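Local coordinates for alkylpurine DNA glycosylase AlkC (Pseudomonas fluorescens, PDB 5VHV), which probably excises alkylated purine bases from damaged DNA as a base excision repair glycosylase that does not flip the damaged nucleotide, at residues 228-233 / 239-244; 233-238 / 304-309. All blocks are in the same frame, centred on the assembly; numbering follows the deposited sequence.

Contact 1: residues 228-233 / 239-244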
loop_
_atom_site.group_PDB
_atom_site.type_symbol
_atom_site.label_atom_id
_atom_site.label_comp_id
_atom_site.label_asym_id
_atom_site.label_seq_id
_atom_site.Cartn_x
_atom_site.Cartn_y
_atom_site.Cartn_z
ATOM N N HIS A 228 -4.083 11.249 3.736
ATOM C CA HIS A 228 -3.947 9.837 3.404
ATOM C C HIS A 228 -3.203 9.054 4.479
ATOM O O HIS A 228 -3.473 7.868 4.655
ATOM C CB HIS A 228 -3.308 9.731 2.024
ATOM C CG HIS A 228 -4.220 10.246 0.962
ATOM N ND1 HIS A 228 -5.127 9.439 0.308
ATOM C CD2 HIS A 228 -4.444 11.505 0.517
ATOM C CE1 HIS A 228 -5.832 10.172 -0.538
ATOM N NE2 HIS A 228 -5.443 11.430 -0.424
ATOM N N ALA A 229 -2.325 9.715 5.231
ATOM C CA ALA A 229 -1.676 9.097 6.380
ATOM C C ALA A 229 -2.696 8.738 7.447
ATOM O O ALA A 229 -2.579 7.706 8.114
ATOM C CB ALA A 229 -0.649 10.067 6.970
ATOM N N LEU A 230 -3.676 9.616 7.650
ATOM C CA LEU A 230 -4.645 9.496 8.724
ATOM C C LEU A 230 -5.896 8.741 8.304
ATOM O O LEU A 230 -6.847 8.660 9.086
ATOM C CB LEU A 230 -5.037 10.882 9.225
ATOM C CG LEU A 230 -3.932 11.684 9.934
ATOM C CD1 LEU A 230 -4.332 13.134 10.155
ATOM C CD2 LEU A 230 -3.576 11.017 11.249
ATOM N N ARG A 231 -5.898 8.140 7.118
ATOM C CA ARG A 231 -7.147 7.608 6.570
ATOM C C ARG A 231 -7.756 6.519 7.442
ATOM O O ARG A 231 -8.988 6.414 7.512
ATOM C CB ARG A 231 -6.913 7.100 5.154
ATOM C CG ARG A 231 -6.016 5.846 5.022
ATOM C CD ARG A 231 -5.726 5.659 3.551
ATOM N NE ARG A 231 -5.045 4.430 3.182
ATOM C CZ ARG A 231 -3.732 4.302 3.018
ATOM N NH1 ARG A 231 -2.916 5.306 3.268
ATOM N NH2 ARG A 231 -3.242 3.155 2.575
ATOM N N SER A 232 -6.936 5.688 8.094
ATOM C CA SER A 232 -7.496 4.647 8.947
ATOM C C SER A 232 -8.065 5.253 10.222
ATOM O O SER A 232 -9.172 4.908 10.650
ATOM C CB SER A 232 -6.428 3.586 9.266
ATOM O OG SER A 232 -5.944 2.975 8.075
ATOM N N LEU A 233 -7.348 6.201 10.822
ATOM C CA LEU A 233 -7.865 6.840 12.031
ATOM C C LEU A 233 -9.131 7.639 11.742
ATOM O O LEU A 233 -10.031 7.689 12.587
ATOM C CB LEU A 233 -6.796 7.736 12.655
ATOM C CG LEU A 233 -5.530 7.006 13.136
ATOM C CD1 LEU A 233 -4.524 7.972 13.777
ATOM C CD2 LEU A 233 -5.878 5.909 14.123
ATOM N N THR A 239 -11.019 11.625 16.946
ATOM C CA THR A 239 -11.335 13.053 16.996
ATOM C C THR A 239 -10.139 13.916 16.602
ATOM O O THR A 239 -10.298 14.915 15.884
ATOM C CB THR A 239 -11.812 13.430 18.399
ATOM O OG1 THR A 239 -12.851 12.528 18.788
ATOM C CG2 THR A 239 -12.347 14.860 18.407
ATOM N N ARG A 240 -8.940 13.559 17.072
ATOM C CA ARG A 240 -7.746 14.325 16.718
ATOM C C ARG A 240 -7.495 14.282 15.219
ATOM O O ARG A 240 -7.154 15.300 14.606
ATOM C CB ARG A 240 -6.533 13.786 17.465
ATOM C CG ARG A 240 -6.462 14.219 18.932
ATOM C CD ARG A 240 -5.370 13.458 19.631
ATOM N NE ARG A 240 -4.050 13.999 19.315
ATOM C CZ ARG A 240 -2.904 13.488 19.735
ATOM N NH1 ARG A 240 -2.886 12.383 20.465
ATOM N NH2 ARG A 240 -1.767 14.087 19.417
ATOM N N ALA A 241 -7.684 13.118 14.612
ATOM C CA ALA A 241 -7.502 13.005 13.165
ATOM C C ALA A 241 -8.559 13.800 12.405
ATOM O O ALA A 241 -8.237 14.522 11.458
ATOM C CB ALA A 241 -7.535 11.537 12.760
ATOM N N LEU A 242 -9.837 13.660 12.780
ATOM C CA LEU A 242 -10.874 14.447 12.126
ATOM C C LEU A 242 -10.623 15.945 12.293
ATOM O O LEU A 242 -10.870 16.733 11.371
ATOM C CB LEU A 242 -12.246 14.063 12.684
ATOM C CG LEU A 242 -12.749 12.713 12.141
ATOM C CD1 LEU A 242 -13.829 12.111 13.054
ATOM C CD2 LEU A 242 -13.273 12.897 10.738
ATOM N N THR A 243 -10.130 16.353 13.462
ATOM C CA THR A 243 -9.869 17.768 13.698
ATOM C C THR A 243 -8.791 18.281 12.751
ATOM O O THR A 243 -8.878 19.407 12.242
ATOM C CB THR A 243 -9.467 17.989 15.161
ATOM O OG1 THR A 243 -10.556 17.645 16.033
ATOM C CG2 THR A 243 -9.094 19.464 15.427
ATOM N N LEU A 244 -7.762 17.474 12.499
ATOM C CA LEU A 244 -6.751 17.880 11.530
ATOM C C LEU A 244 -7.358 18.074 10.146
ATOM O O LEU A 244 -6.862 18.885 9.367
ATOM C CB LEU A 244 -5.611 16.843 11.485
ATOM C CG LEU A 244 -4.649 16.936 12.665
ATOM C CD1 LEU A 244 -3.864 15.650 12.785
ATOM C CD2 LEU A 244 -3.712 18.123 12.516
#

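Contact 2: residues 233-238 / 304-309. With nucleotides of chain D; nucleotides of chain C.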
loop_
_atom_site.group_PDB
_atom_site.type_symbol
_atom_site.label_atom_id
_atom_site.label_comp_id
_atom_site.label_asym_id
_atom_site.label_seq_id
_atom_site.Cartn_x
_atom_site.Cartn_y
_atom_site.Cartn_z
ATOM N N LEU A 233 -7.348 6.201 10.822
ATOM C CA LEU A 233 -7.865 6.840 12.031
ATOM C C LEU A 233 -9.131 7.639 11.742
ATOM O O LEU A 233 -10.031 7.689 12.587
ATOM C CB LEU A 233 -6.796 7.736 12.655
ATOM C CG LEU A 233 -5.530 7.006 13.136
ATOM C CD1 LEU A 233 -4.524 7.972 13.777
ATOM C CD2 LEU A 233 -5.878 5.909 14.123
ATOM N N ILE A 234 -9.226 8.239 10.558
ATOM C CA ILE A 234 -10.441 8.971 10.198
ATOM C C ILE A 234 -11.629 8.021 10.124
ATOM O O ILE A 234 -12.724 8.343 10.602
ATOM C CB ILE A 234 -10.236 9.735 8.874
ATOM C CG1 ILE A 234 -9.290 10.925 9.099
ATOM C CG2 ILE A 234 -11.581 10.249 8.280
ATOM C CD1 ILE A 234 -8.719 11.474 7.838
ATOM N N LYS A 235 -11.441 6.855 9.498
ATOM C CA LYS A 235 -12.511 5.864 9.427
ATOM C C LYS A 235 -12.912 5.379 10.812
ATOM O O LYS A 235 -14.092 5.090 11.055
ATOM C CB LYS A 235 -12.070 4.694 8.540
ATOM C CG LYS A 235 -12.147 5.019 7.058
ATOM C CD LYS A 235 -11.906 3.801 6.187
ATOM C CE LYS A 235 -10.453 3.331 6.302
ATOM N NZ LYS A 235 -10.194 2.155 5.391
ATOM N N GLN A 236 -11.950 5.298 11.738
ATOM C CA GLN A 236 -12.221 4.918 13.120
ATOM C C GLN A 236 -12.914 6.015 13.906
ATOM O O GLN A 236 -13.297 5.779 15.053
ATOM C CB GLN A 236 -10.918 4.552 13.828
ATOM C CG GLN A 236 -10.255 3.289 13.330
ATOM C CD GLN A 236 -8.839 3.164 13.891
ATOM O OE1 GLN A 236 -8.543 3.654 14.987
ATOM N NE2 GLN A 236 -7.958 2.547 13.124
ATOM N N GLY A 237 -13.085 7.198 13.325
ATOM C CA GLY A 237 -13.735 8.278 14.044
ATOM C C GLY A 237 -12.841 8.973 15.039
ATOM O O GLY A 237 -13.341 9.615 15.968
ATOM N N ASN A 238 -11.531 8.877 14.870
ATOM C CA ASN A 238 -10.592 9.505 15.798
ATOM C C ASN A 238 -10.756 11.023 15.771
ATOM O O ASN A 238 -10.636 11.647 14.713
ATOM C CB ASN A 238 -9.162 9.114 15.423
ATOM C CG ASN A 238 -8.141 9.699 16.365
ATOM O OD1 ASN A 238 -7.765 10.859 16.245
ATOM N ND2 ASN A 238 -7.684 8.897 17.308
ATOM N N ALA A 304 -17.238 -3.679 12.880
ATOM C CA ALA A 304 -17.832 -2.773 11.911
ATOM C C ALA A 304 -16.823 -2.430 10.813
ATOM O O ALA A 304 -15.702 -2.006 11.097
ATOM C CB ALA A 304 -18.289 -1.498 12.619
ATOM N N LYS A 305 -17.218 -2.609 9.560
ATOM C CA LYS A 305 -16.322 -2.345 8.429
ATOM C C LYS A 305 -16.731 -1.016 7.807
ATOM O O LYS A 305 -17.859 -0.882 7.317
ATOM C CB LYS A 305 -16.378 -3.466 7.385
ATOM C CG LYS A 305 -15.723 -3.127 6.039
ATOM C CD LYS A 305 -14.222 -2.852 6.156
ATOM C CE LYS A 305 -13.586 -2.573 4.789
ATOM N NZ LYS A 305 -12.129 -2.286 4.935
ATOM N N VAL A 306 -15.809 -0.059 7.798
ATOM C CA VAL A 306 -16.100 1.310 7.387
ATOM C C VAL A 306 -15.744 1.492 5.917
ATOM O O VAL A 306 -14.624 1.149 5.481
ATOM C CB VAL A 306 -15.332 2.322 8.255
ATOM C CG1 VAL A 306 -15.594 3.749 7.769
ATOM C CG2 VAL A 306 -15.728 2.186 9.726
ATOM N N PHE A 307 -16.695 2.055 5.167
ATOM C CA PHE A 307 -16.505 2.467 3.785
ATOM C C PHE A 307 -16.648 3.980 3.671
ATOM O O PHE A 307 -17.450 4.609 4.375
ATOM C CB PHE A 307 -17.530 1.765 2.888
ATOM C CG PHE A 307 -17.368 0.277 2.835
ATOM C CD1 PHE A 307 -16.283 -0.285 2.197
ATOM C CD2 PHE A 307 -18.301 -0.563 3.418
ATOM C CE1 PHE A 307 -16.120 -1.679 2.148
ATOM C CE2 PHE A 307 -18.143 -1.957 3.349
ATOM C CZ PHE A 307 -17.083 -2.499 2.724
ATOM N N LYS A 308 -15.892 4.557 2.744
ATOM C CA LYS A 308 -15.928 5.991 2.536
ATOM C C LYS A 308 -17.156 6.382 1.729
ATOM O O LYS A 308 -17.531 5.698 0.772
ATOM C CB LYS A 308 -14.681 6.453 1.793
ATOM C CG LYS A 308 -13.377 6.048 2.461
ATOM C CD LYS A 308 -13.256 6.663 3.872
ATOM C CE LYS A 308 -13.152 8.182 3.808
ATOM N NZ LYS A 308 -13.080 8.836 5.176
ATOM N N LEU A 309 -17.759 7.511 2.087
ATOM C CA LEU A 309 -18.899 8.003 1.319
ATOM C C LEU A 309 -18.615 9.361 0.696
ATOM O O LEU A 309 -18.468 9.438 -0.527
ATOM C CB LEU A 309 -20.144 8.028 2.202
ATOM C CG LEU A 309 -21.321 7.228 1.688
ATOM C CD1 LEU A 309 -22.457 7.330 2.735
ATOM C CD2 LEU A 309 -21.756 7.747 0.355
ATOM P P DG D 3 -13.158 2.654 0.301
ATOM O OP1 DG D 3 -14.347 2.738 1.167
ATOM O OP2 DG D 3 -11.782 2.593 0.856
ATOM O "O5'" DG D 3 -13.257 1.379 -0.614
ATOM C "C5'" DG D 3 -14.501 0.990 -1.220
ATOM C "C4'" DG D 3 -14.341 -0.314 -1.967
ATOM O "O4'" DG D 3 -13.579 -0.113 -3.198
ATOM C "C3'" DG D 3 -13.604 -1.429 -1.212
ATOM O "O3'" DG D 3 -14.303 -2.646 -1.463
ATOM C "C2'" DG D 3 -12.169 -1.376 -1.777
ATOM C "C1'" DG D 3 -12.393 -0.908 -3.218
ATOM N N9 DG D 3 -11.350 -0.052 -3.796
ATOM C C8 DG D 3 -10.696 0.996 -3.194
ATOM N N7 DG D 3 -9.857 1.616 -3.993
ATOM C C5 DG D 3 -10.002 0.967 -5.203
ATOM C C6 DG D 3 -9.354 1.196 -6.437
ATOM O O6 DG D 3 -8.522 2.076 -6.716
ATOM N N1 DG D 3 -9.782 0.308 -7.417
ATOM C C2 DG D 3 -10.702 -0.679 -7.228
ATOM N N2 DG D 3 -10.968 -1.452 -8.289
ATOM N N3 DG D 3 -11.317 -0.915 -6.063
ATOM C C4 DG D 3 -10.921 -0.054 -5.105
ATOM P P DC C 5 -9.971 -4.323 7.345
ATOM O OP1 DC C 5 -10.211 -3.272 8.353
ATOM O OP2 DC C 5 -10.914 -4.454 6.208
ATOM O "O5'" DC C 5 -8.515 -4.139 6.755
ATOM C "C5'" DC C 5 -7.479 -3.870 7.655
ATOM C "C4'" DC C 5 -6.158 -3.923 6.943
ATOM O "O4'" DC C 5 -5.969 -5.235 6.380
ATOM C "C3'" DC C 5 -6.061 -2.930 5.792
ATOM O "O3'" DC C 5 -5.062 -1.965 6.063
ATOM C "C2'" DC C 5 -5.749 -3.772 4.558
ATOM C "C1'" DC C 5 -5.341 -5.120 5.132
ATOM N N1 DC C 5 -5.775 -6.265 4.315
ATOM C C2 DC C 5 -4.827 -7.135 3.813
ATOM O O2 DC C 5 -3.622 -6.908 4.040
ATOM N N3 DC C 5 -5.245 -8.203 3.087
ATOM C C4 DC C 5 -6.567 -8.391 2.874
ATOM N N4 DC C 5 -6.944 -9.468 2.163
ATOM C C5 DC C 5 -7.541 -7.520 3.406
ATOM C C6 DC C 5 -7.113 -6.480 4.111
ATOM P P DA D 2 -9.820 8.476 -1.412
ATOM O OP1 DA D 2 -10.157 9.343 -0.288
ATOM O OP2 DA D 2 -8.414 8.035 -1.653
ATOM O "O5'" DA D 2 -10.750 7.185 -1.266
ATOM C "C5'" DA D 2 -12.168 7.337 -1.303
ATOM C "C4'" DA D 2 -12.856 6.019 -1.624
ATOM O "O4'" DA D 2 -12.773 5.736 -3.046
ATOM C "C3'" DA D 2 -12.266 4.800 -0.953
ATOM O "O3'" DA D 2 -13.300 3.858 -0.750
ATOM C "C2'" DA D 2 -11.221 4.341 -1.970
ATOM C "C1'" DA D 2 -11.944 4.602 -3.281
ATOM N N9 DA D 2 -11.085 4.919 -4.425
ATOM C C8 DA D 2 -10.070 5.825 -4.453
ATOM N N7 DA D 2 -9.507 5.957 -5.633
ATOM C C5 DA D 2 -10.208 5.080 -6.437
ATOM C C6 DA D 2 -10.096 4.755 -7.796
ATOM N N6 DA D 2 -9.180 5.312 -8.609
ATOM N N1 DA D 2 -10.963 3.844 -8.300
ATOM C C2 DA D 2 -11.871 3.299 -7.483
ATOM N N3 DA D 2 -12.075 3.526 -6.184
ATOM C C4 DA D 2 -11.199 4.437 -5.714
HETATM O O HOH W 1 -12.250 0.172 6.437
HETATM O O HOH W 2 -12.695 1.281 3.505
#

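Contact 1: residues 228-233 / 239-244
Leu-230, Leu-233, Ala-241 and Leu-244 meet where the last helices of the helical-repeat domain fold over one another. Three of the four are buried, and every contact across the pair is apolar. Leu-230 sits at the N-cap position of helix 231-235, just after helix 220-229, and points its side chain at helix 239-244.

The leucine tips make the nearest approach. CD1 of Leu-230 lies 3.7 Å from CD1 of Leu-244, and the two side chains cross at about a right angle. The same Leu-230 CD1 also lies 4.1 Å from CB of Leu-244, so one methyl meets both the base and one branch of its partner. CG of Leu-230 stands anti to its carbonyl carbon (chi1 -67°), which sends the branches toward helix 239-244. Leu-209 and Ile-212 of helix 205-213 also pack on Leu-230.

Ala-241 is the small residue of the group. Its CB lies 3.9 Å from CB of Leu-233 and has the CD2 branch of Leu-230 at 4.3 Å. The short side chain lets the backbones come close, with CA of Leu-233 and CA of Ala-241 6.3 Å apart.

No hydrogen bond crosses between the two segments. Arg-231 turns away from helix 239-244, and its NH1 bonds to the carbonyl O of His-228 and to Asn-195. On helix 239-244 the O of Thr-239 accepts two bonds. Thr-243 N and Thr-243 OG1 reach it from opposite faces of its carbonyl plane, the hydroxyl at 2.7 Å.

Contact 2: residues 233-238 / 304-309
Lys-235 of helix 231-235 lies against Val-306 and Lys-308 of strand 305-314, an outermost strand of the C-terminal beta-sheet domain. A helix end thus meets a sheet edge beside the bound DNA. The helix closes in a Schellman motif at Gly-237.

The packing is made mostly by aliphatic parts. CB and CG of Lys-235 rest on CG1 of Val-306, each 3.7 Å away, and the two side chains run past each other in opposite directions. CG2 of Val-306 meets the backbone O of Lys-235. The Lys-308 chain crosses that of Lys-235 at about a right angle, its CD 3.8 Å from CG of Lys-235. Bends at chi2 and chi3 (-61° and -66°) curl Lys-308 back toward the helix, where its NZ lies beside CG2 of Ile-234. This ammonium is paired with Asp-290. An alanine in place of Lys-308 would probably leave Asp-290 without its ammonium mate and open a gap beside CG of Lys-235.

Water joins the polar ends. One water accepts from NZ of Lys-235 and NZ of Lys-305 and donates to O of Val-306. A second accepts from Lys-235 NZ, donates to the same carbonyl, and makes a weak bond to OP2 of DG3 of chain D. NZ of Lys-235 and NZ of Lys-305 are 4.9 Å apart; the shared water and the nearby phosphates would probably ease their like charges.

Both DNA strands are held. NZ of Lys-305 bonds to OP2 of DC5 of chain C at 2.8 Å. The backbone N of Lys-308 donates almost straight (171°) to OP1 of DG3 of chain D, 2.9 Å away.

In the fold
Contacts 1 and 2 have their centres 10 Å apart, on the same side of the chain's centre. Helix 231-235 serves both, and Leu-233 belongs to both. Along the chain their segments alternate: 228-233, 233-238, 239-244, then 304-309. Contact 1 closes the helical domain against its last helix, 239-244. Contact 2 joins helix 231-235 to strand 305-314 of the sheet, 66 residues further on. The two also touch directly, with Leu-242 CD1 3.8 Å from Gly-237 C and Leu-242 CD2 4.0 Å from Ile-234 CG2. Helix 231-235 therefore lies at the junction of two domains that both border the DNA.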